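Local coordinates for protein antigen 43 (Escherichia coli, PDB 4KH3) that probably mediates bacterial self-association, aggregation and biofilm formation as the passenger (alpha) domain of a self-associating autotransporter, at residues V258-G263 and N292-N297; T312-G317 and V331-G336; T319-N324 and V338-S343. All blocks are in the same frame, centred on the assembly; numbering follows the deposited sequence.

How the contacts relate
The three contacts lie close together in the middle part of a beta-helix, each joining one turn of the coil to another. Contact 1 comes first in the chain and closes before the others open. It spans the place where strand 281-286 runs antiparallel to both its neighbours, 273-278 and 289-291, and interrupts the regular parallel stacking. Contacts 2 and 3 interleave in sequence and bind the same two turns on different faces. Centres of contacts 1 and 2 lie about 11 Å apart, those of 2 and 3 about 13 Å. Strands 294-295 and 313-314 are neighbours, which joins contact 1 to contact 2. Val314, Val331 and Leu320 pack between contacts 2 and 3. Parallel stacking continues on both sides of the interruption and builds the elongated stalk.

Contact 1. Residues V258-G263 and N292-N297; sequences VTQNTG and NVVLEN
Gln260 reaches across to the backbone of Val294 with its amide, while Glu296 and Asn297 reach back to Gly263. The Gln260 CG is anti to the backbone N (chi1 171°), and the chain stays extended beyond it. This carries NE2 to within 2.9 Å of Val294 O. The carbonyl oxygen lies in the plane of the Gln260 amide, but NE2 sits above the carbonyl plane of Val294, 38° out of it. A water accepts from Val294 N and donates to Gln260 OE1, so both ends of the amide are tied to the same residue. The segments belong to different parts of a right-handed beta-helix, on either side of an antiparallel insertion in the chain. They form no beta bridge here, and side chains and water do the joining.

Glu296 CG lies between its backbone N and carbonyl carbon, and the extended chain beyond sends the carboxylate to the turn at Gly263. Gly263 N donates to Glu296 OE2 at 2.9 Å, approaching from above the carboxylate plane. A second water accepts from Gln260 NE2 and lies 2.6 Å from Glu296 OE2. The other oxygen, OE1, forms a salt bridge with Arg279, which probably offsets the nearby charge of Asp315. Asn297 completes the grip on Gly263. Its ND2 donates to Gly263 O at 2.8 Å, in the carbonyl plane and on a lone pair, and the N-H...O angle is 167°.

Contact 2. Residues T312-G317 and V331-G336; sequences TRVDDG and VSMGNG
A parallel rung pair of the beta-helix brings Arg313 against Ser332 and Val314 against Met333. Ser332 N donates to Thr312 O at 2.7 Å. Val314 N then donates to Ser332 O at 2.9 Å, and Gly334 N to Val314 O at 2.8 Å. On the face bearing Arg313 and Ser332, the arginine chain bends at chi2 (72°) and turns its guanidinium along the neighbouring strand. NH1 donates to Ser332 OG at 2.8 Å, with the hydroxyl oxygen at the edge of the guanidinium plane. Gly334 CA lies over one face of the group. Such rung-on-rung pairing is how successive coils of the solenoid stack. NE of Arg313 also pairs with Asp315 OD1 within the same segment, modelled rather short. Asp315 OD2 pairs in turn with Arg279. On the opposite face, Val314 and Met333 lie side by side, pointing the same way. The methionine is folded at chi2 and chi3, and its SD meets Val314 CB at 3.9 Å. Past the strands, Gly317 N donates to Gly336 O at 3.2 Å, from above the carbonyl plane.

Contact 3. Residues T319-N324 and V338-S343; sequences TLDIRN and VLLADS
Thr319 and Val338 stand side by side on neighbouring parallel strands of the beta-helix, each strand lying on one turn of the coil. The strand axes are 4.7 Å apart and only 4° from parallel. Leu320 N donates to Val338 O, Leu340 N to Leu320 O, and Ile322 N to Leu340 O, the last at 2.8 Å. Thr319, Asp321, Val338 and Leu340 share one face. There Thr319 OG1 touches Val338 CB, and Thr319 CG2, anti to the backbone N, approaches Val338 CG1. Leu340 CG is anti to the carbonyl carbon (chi1 -51°), and CD1 comes to 4.1 Å from Thr319 CG2. Leu340 CD1 also lies 4.0 Å from Asp321 CB, so the leucine bridges two residues of the other strand. Arg323 grips Asp321 OD2 side-on through NE and NH2, both arriving from the same side of the carboxylate plane. This pairing probably tempers the aspartate's charge.

Leu320, Ile322, Leu339 and Ala341 point the other way, into the apolar interior of the coil. Ile322 CG1 is anti to the carbonyl carbon, and its chi2 of 103° is modelled away from a staggered value. This puts CD1 at 3.6 Å from Leu339 CD1 and 4.4 Å from Ala341 CB. Leu320 on this face also packs on Val331, and Leu339 on Met333. At the end of the strands Asp342 turns its carboxylate toward Asn324, and OD2 accepts from Gly344 N. A water donates to Asp342 OD1 at 2.8 Å and, weakly, to Ile322 O at 3.4 Å.

Contact 1. Residues V258-G263 and N292-N297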
loop_
_atom_site.group_PDB
_atom_site.type_symbol
_atom_site.label_atom_id
_atom_site.label_comp_id
_atom_site.label_asym_id
_atom_site.label_seq_id
_atom_site.Cartn_x
_atom_site.Cartn_y
_atom_site.Cartn_z
ATOM N N VAL A 258 3.851 -3.793 -17.409
ATOM C CA VAL A 258 3.297 -2.720 -16.623
ATOM C C VAL A 258 3.309 -1.464 -17.473
ATOM O O VAL A 258 4.364 -1.017 -17.910
ATOM C CB VAL A 258 4.124 -2.498 -15.354
ATOM C CG1 VAL A 258 3.662 -1.244 -14.623
ATOM C CG2 VAL A 258 4.048 -3.733 -14.458
ATOM N N THR A 259 2.130 -0.909 -17.730
ATOM C CA THR A 259 2.045 0.396 -18.367
ATOM C C THR A 259 1.830 1.418 -17.278
ATOM O O THR A 259 0.745 1.515 -16.700
ATOM C CB THR A 259 0.904 0.465 -19.379
ATOM O OG1 THR A 259 1.134 -0.494 -20.420
ATOM C CG2 THR A 259 0.813 1.854 -19.977
ATOM N N GLN A 260 2.886 2.157 -16.980
ATOM C CA GLN A 260 2.860 3.141 -15.914
ATOM C C GLN A 260 2.663 4.521 -16.521
ATOM O O GLN A 260 3.601 5.096 -17.088
ATOM C CB GLN A 260 4.170 3.073 -15.118
ATOM C CG GLN A 260 4.353 4.188 -14.104
ATOM C CD GLN A 260 5.644 4.034 -13.329
ATOM O OE1 GLN A 260 6.091 2.917 -13.077
ATOM N NE2 GLN A 260 6.254 5.150 -12.958
ATOM N N ASN A 261 1.437 5.037 -16.425
ATOM C CA ASN A 261 1.128 6.368 -16.942
ATOM C C ASN A 261 1.610 7.436 -15.994
ATOM O O ASN A 261 1.967 7.139 -14.841
ATOM C CB ASN A 261 -0.369 6.527 -17.209
ATOM C CG ASN A 261 -0.839 5.655 -18.348
ATOM O OD1 ASN A 261 -0.115 5.455 -19.329
ATOM N ND2 ASN A 261 -2.035 5.101 -18.219
ATOM N N THR A 262 1.617 8.675 -16.484
ATOM C CA THR A 262 2.113 9.810 -15.714
ATOM C C THR A 262 1.386 9.934 -14.392
ATOM O O THR A 262 0.155 9.887 -14.338
ATOM C CB THR A 262 1.961 11.136 -16.492
ATOM O OG1 THR A 262 2.546 10.991 -17.787
ATOM C CG2 THR A 262 2.661 12.284 -15.754
ATOM N N GLY A 263 2.154 10.088 -13.322
ATOM C CA GLY A 263 1.578 10.201 -12.000
ATOM C C GLY A 263 1.278 8.860 -11.366
ATOM O O GLY A 263 0.819 8.797 -10.226
ATOM N N ASN A 292 15.682 2.863 -15.570
ATOM C CA ASN A 292 14.647 3.797 -16.030
ATOM C C ASN A 292 13.376 3.791 -15.179
ATOM O O ASN A 292 12.282 4.086 -15.660
ATOM C CB ASN A 292 14.317 3.598 -17.517
ATOM C CG ASN A 292 13.525 4.762 -18.103
ATOM O OD1 ASN A 292 13.678 5.913 -17.677
ATOM N ND2 ASN A 292 12.660 4.463 -19.068
ATOM N N VAL A 293 13.526 3.455 -13.907
ATOM C CA VAL A 293 12.411 3.529 -12.989
ATOM C C VAL A 293 12.030 5.003 -12.778
ATOM O O VAL A 293 12.884 5.856 -12.540
ATOM C CB VAL A 293 12.724 2.804 -11.662
ATOM C CG1 VAL A 293 11.696 3.147 -10.614
ATOM C CG2 VAL A 293 12.780 1.287 -11.893
ATOM N N VAL A 294 10.744 5.307 -12.921
ATOM C CA VAL A 294 10.256 6.653 -12.652
ATOM C C VAL A 294 9.421 6.595 -11.386
ATOM O O VAL A 294 8.520 5.756 -11.259
ATOM C CB VAL A 294 9.424 7.203 -13.832
ATOM C CG1 VAL A 294 8.607 8.442 -13.411
ATOM C CG2 VAL A 294 10.333 7.520 -15.009
ATOM N N LEU A 295 9.740 7.481 -10.449
ATOM C CA LEU A 295 9.162 7.454 -9.120
ATOM C C LEU A 295 8.478 8.761 -8.777
ATOM O O LEU A 295 9.142 9.766 -8.561
ATOM C CB LEU A 295 10.264 7.212 -8.091
ATOM C CG LEU A 295 11.028 5.896 -8.180
ATOM C CD1 LEU A 295 12.211 5.939 -7.203
ATOM C CD2 LEU A 295 10.111 4.732 -7.880
ATOM N N GLU A 296 7.153 8.741 -8.699
ATOM C CA GLU A 296 6.399 9.930 -8.308
ATOM C C GLU A 296 5.118 9.530 -7.587
ATOM O O GLU A 296 4.724 8.367 -7.630
ATOM C CB GLU A 296 6.092 10.786 -9.540
ATOM C CG GLU A 296 5.458 10.007 -10.691
ATOM C CD GLU A 296 5.597 10.705 -12.040
ATOM O OE1 GLU A 296 6.222 11.788 -12.121
ATOM O OE2 GLU A 296 5.084 10.162 -13.034
ATOM N N ASN A 297 4.494 10.483 -6.897
ATOM C CA ASN A 297 3.166 10.278 -6.308
ATOM C C ASN A 297 3.052 9.113 -5.352
ATOM O O ASN A 297 2.040 8.406 -5.349
ATOM C CB ASN A 297 2.119 10.071 -7.396
ATOM C CG ASN A 297 1.497 11.349 -7.842
ATOM O OD1 ASN A 297 1.673 12.392 -7.206
ATOM N ND2 ASN A 297 0.746 11.288 -8.934
HETATM O O HOH W 1 8.925 2.889 -13.653
HETATM O O HOH W 2 4.759 7.581 -13.124
#

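Contact 2. Residues T312-G317 and V331-G336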
loop_
_atom_site.group_PDB
_atom_site.type_symbol
_atom_site.label_atom_id
_atom_site.label_comp_id
_atom_site.label_asym_id
_atom_site.label_seq_id
_atom_site.Cartn_x
_atom_site.Cartn_y
_atom_site.Cartn_z
ATOM N N THR A 312 17.321 6.441 -12.680
ATOM C CA THR A 312 16.126 6.574 -11.864
ATOM C C THR A 312 15.694 8.031 -11.829
ATOM O O THR A 312 16.481 8.911 -11.480
ATOM C CB THR A 312 16.352 6.093 -10.427
ATOM O OG1 THR A 312 16.801 4.732 -10.443
ATOM C CG2 THR A 312 15.064 6.183 -9.639
ATOM N N ARG A 313 14.445 8.281 -12.209
ATOM C CA ARG A 313 13.872 9.620 -12.113
ATOM C C ARG A 313 13.057 9.730 -10.808
ATOM O O ARG A 313 12.145 8.946 -10.559
ATOM C CB ARG A 313 13.029 9.916 -13.354
ATOM C CG ARG A 313 12.292 11.231 -13.324
ATOM C CD ARG A 313 13.227 12.402 -13.490
ATOM N NE ARG A 313 12.514 13.657 -13.289
ATOM C CZ ARG A 313 13.101 14.837 -13.118
ATOM N NH1 ARG A 313 14.426 14.928 -13.121
ATOM N NH2 ARG A 313 12.354 15.924 -12.932
ATOM N N VAL A 314 13.423 10.666 -9.942
ATOM C CA VAL A 314 12.723 10.804 -8.675
ATOM C C VAL A 314 11.998 12.137 -8.624
ATOM O O VAL A 314 12.612 13.171 -8.360
ATOM C CB VAL A 314 13.680 10.705 -7.487
ATOM C CG1 VAL A 314 12.898 10.522 -6.199
ATOM C CG2 VAL A 314 14.662 9.549 -7.689
ATOM N N ASP A 315 10.693 12.105 -8.878
ATOM C CA ASP A 315 9.901 13.324 -8.956
ATOM C C ASP A 315 8.993 13.525 -7.778
ATOM O O ASP A 315 9.110 12.849 -6.766
ATOM C CB ASP A 315 9.052 13.348 -10.218
ATOM C CG ASP A 315 9.863 13.645 -11.431
ATOM O OD1 ASP A 315 11.043 14.008 -11.245
ATOM O OD2 ASP A 315 9.335 13.521 -12.555
ATOM N N ASP A 316 8.067 14.458 -7.947
ATOM C CA ASP A 316 7.237 14.930 -6.859
ATOM C C ASP A 316 6.515 13.785 -6.161
ATOM O O ASP A 316 5.633 13.161 -6.736
ATOM C CB ASP A 316 6.236 15.962 -7.373
ATOM C CG ASP A 316 5.564 16.726 -6.246
ATOM O OD1 ASP A 316 6.135 16.759 -5.129
ATOM O OD2 ASP A 316 4.471 17.288 -6.477
ATOM N N GLY A 317 6.902 13.514 -4.920
ATOM C CA GLY A 317 6.287 12.452 -4.152
ATOM C C GLY A 317 6.974 11.112 -4.346
ATOM O O GLY A 317 6.576 10.110 -3.750
ATOM N N VAL A 331 20.998 9.078 -11.226
ATOM C CA VAL A 331 19.813 9.474 -10.493
ATOM C C VAL A 331 19.419 10.879 -10.932
ATOM O O VAL A 331 20.244 11.782 -10.999
ATOM C CB VAL A 331 20.067 9.467 -8.982
ATOM C CG1 VAL A 331 18.820 9.981 -8.223
ATOM C CG2 VAL A 331 20.459 8.070 -8.530
ATOM N N SER A 332 18.153 11.066 -11.259
ATOM C CA SER A 332 17.706 12.375 -11.701
ATOM C C SER A 332 16.687 12.907 -10.704
ATOM O O SER A 332 15.515 12.549 -10.759
ATOM C CB SER A 332 17.118 12.279 -13.106
ATOM O OG SER A 332 16.861 13.562 -13.625
ATOM N N MET A 333 17.156 13.717 -9.758
ATOM C CA MET A 333 16.289 14.291 -8.740
ATOM C C MET A 333 15.478 15.435 -9.320
ATOM O O MET A 333 16.033 16.343 -9.938
ATOM C CB MET A 333 17.110 14.811 -7.571
ATOM C CG MET A 333 17.964 13.761 -6.936
ATOM S SD MET A 333 16.959 12.399 -6.330
ATOM C CE MET A 333 15.941 13.250 -5.119
ATOM N N GLY A 334 14.164 15.376 -9.122
ATOM C CA GLY A 334 13.273 16.451 -9.521
ATOM C C GLY A 334 12.641 17.130 -8.317
ATOM O O GLY A 334 12.757 16.651 -7.176
ATOM N N ASN A 335 11.971 18.252 -8.560
ATOM C CA ASN A 335 11.261 18.941 -7.489
ATOM C C ASN A 335 10.275 18.026 -6.777
ATOM O O ASN A 335 9.439 17.381 -7.413
ATOM C CB ASN A 335 10.552 20.183 -8.026
ATOM C CG ASN A 335 11.525 21.276 -8.407
ATOM O OD1 ASN A 335 12.465 21.574 -7.658
ATOM N ND2 ASN A 335 11.323 21.870 -9.583
ATOM N N GLY A 336 10.390 17.965 -5.457
ATOM C CA GLY A 336 9.523 17.134 -4.648
ATOM C C GLY A 336 10.073 15.733 -4.438
ATOM O O GLY A 336 9.507 14.948 -3.675
#

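Contact 3. Residues T319-N324 and V338-S343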
loop_
_atom_site.group_PDB
_atom_site.type_symbol
_atom_site.label_atom_id
_atom_site.label_comp_id
_atom_site.label_asym_id
_atom_site.label_seq_id
_atom_site.Cartn_x
_atom_site.Cartn_y
_atom_site.Cartn_z
ATOM N N THR A 319 10.191 8.493 -3.948
ATOM C CA THR A 319 11.251 8.198 -2.991
ATOM C C THR A 319 12.238 7.166 -3.528
ATOM O O THR A 319 11.845 6.082 -3.967
ATOM C CB THR A 319 10.693 7.687 -1.658
ATOM O OG1 THR A 319 9.918 8.717 -1.048
ATOM C CG2 THR A 319 11.822 7.317 -0.722
ATOM N N LEU A 320 13.520 7.518 -3.507
ATOM C CA LEU A 320 14.579 6.567 -3.825
ATOM C C LEU A 320 15.399 6.296 -2.575
ATOM O O LEU A 320 15.955 7.214 -1.979
ATOM C CB LEU A 320 15.470 7.089 -4.948
ATOM C CG LEU A 320 16.652 6.192 -5.314
ATOM C CD1 LEU A 320 16.165 4.808 -5.722
ATOM C CD2 LEU A 320 17.469 6.832 -6.426
ATOM N N ASP A 321 15.451 5.033 -2.177
ATOM C CA ASP A 321 16.134 4.629 -0.957
ATOM C C ASP A 321 17.290 3.689 -1.290
ATOM O O ASP A 321 17.074 2.526 -1.637
ATOM C CB ASP A 321 15.138 3.956 -0.000
ATOM C CG ASP A 321 15.803 3.389 1.251
ATOM O OD1 ASP A 321 16.990 3.689 1.509
ATOM O OD2 ASP A 321 15.127 2.649 1.995
ATOM N N ILE A 322 18.516 4.193 -1.187
ATOM C CA ILE A 322 19.686 3.365 -1.461
ATOM C C ILE A 322 20.308 2.872 -0.176
ATOM O O ILE A 322 20.856 3.652 0.599
ATOM C CB ILE A 322 20.756 4.083 -2.292
ATOM C CG1 ILE A 322 20.140 4.685 -3.552
ATOM C CG2 ILE A 322 21.859 3.098 -2.672
ATOM C CD1 ILE A 322 19.932 6.168 -3.459
ATOM N N ARG A 323 20.195 1.570 0.053
ATOM C CA ARG A 323 20.732 0.956 1.255
ATOM C C ARG A 323 22.245 0.939 1.222
ATOM O O ARG A 323 22.873 1.190 0.182
ATOM C CB ARG A 323 20.231 -0.478 1.394
ATOM C CG ARG A 323 18.726 -0.591 1.493
ATOM C CD ARG A 323 18.213 0.044 2.764
ATOM N NE ARG A 323 16.790 0.345 2.664
ATOM C CZ ARG A 323 15.817 -0.559 2.760
ATOM N NH1 ARG A 323 16.100 -1.844 2.959
ATOM N NH2 ARG A 323 14.553 -0.175 2.649
ATOM N N ASN A 324 22.824 0.647 2.378
ATOM C CA ASN A 324 24.242 0.400 2.475
ATOM C C ASN A 324 24.596 -0.714 1.508
ATOM O O ASN A 324 23.980 -1.777 1.531
ATOM C CB ASN A 324 24.585 -0.033 3.897
ATOM C CG ASN A 324 25.952 0.441 4.333
ATOM O OD1 ASN A 324 26.889 0.500 3.532
ATOM N ND2 ASN A 324 26.072 0.798 5.609
ATOM N N VAL A 338 12.464 12.697 -3.152
ATOM C CA VAL A 338 13.051 12.387 -1.851
ATOM C C VAL A 338 14.188 11.362 -1.970
ATOM O O VAL A 338 14.080 10.384 -2.715
ATOM C CB VAL A 338 11.982 11.854 -0.888
ATOM C CG1 VAL A 338 12.619 11.135 0.287
ATOM C CG2 VAL A 338 11.095 12.988 -0.410
ATOM N N LEU A 339 15.279 11.598 -1.246
ATOM C CA LEU A 339 16.424 10.704 -1.296
ATOM C C LEU A 339 16.787 10.187 0.093
ATOM O O LEU A 339 16.926 10.957 1.034
ATOM C CB LEU A 339 17.613 11.416 -1.935
ATOM C CG LEU A 339 18.929 10.631 -2.024
ATOM C CD1 LEU A 339 18.877 9.579 -3.112
ATOM C CD2 LEU A 339 20.095 11.570 -2.261
ATOM N N LEU A 340 16.912 8.872 0.215
ATOM C CA LEU A 340 17.391 8.237 1.439
ATOM C C LEU A 340 18.645 7.449 1.092
ATOM O O LEU A 340 18.595 6.501 0.313
ATOM C CB LEU A 340 16.341 7.273 2.002
ATOM C CG LEU A 340 14.917 7.798 2.191
ATOM C CD1 LEU A 340 14.012 6.695 2.710
ATOM C CD2 LEU A 340 14.917 8.972 3.142
ATOM N N ALA A 341 19.775 7.830 1.661
ATOM C CA ALA A 341 21.020 7.162 1.333
ATOM C C ALA A 341 21.931 7.166 2.544
ATOM O O ALA A 341 21.722 7.944 3.465
ATOM C CB ALA A 341 21.692 7.866 0.156
ATOM N N ASP A 342 22.931 6.294 2.560
ATOM C CA ASP A 342 24.014 6.454 3.529
ATOM C C ASP A 342 25.374 6.479 2.847
ATOM O O ASP A 342 25.481 6.227 1.651
ATOM C CB ASP A 342 23.963 5.416 4.652
ATOM C CG ASP A 342 24.042 4.008 4.144
ATOM O OD1 ASP A 342 22.976 3.466 3.782
ATOM O OD2 ASP A 342 25.159 3.445 4.118
ATOM N N SER A 343 26.405 6.803 3.622
ATOM C CA SER A 343 27.750 7.010 3.096
ATOM C C SER A 343 28.382 5.721 2.573
ATOM O O SER A 343 29.379 5.767 1.844
ATOM C CB SER A 343 28.653 7.664 4.154
ATOM O OG SER A 343 28.696 6.895 5.347
HETATM O O HOH W 3 20.247 3.892 3.888
#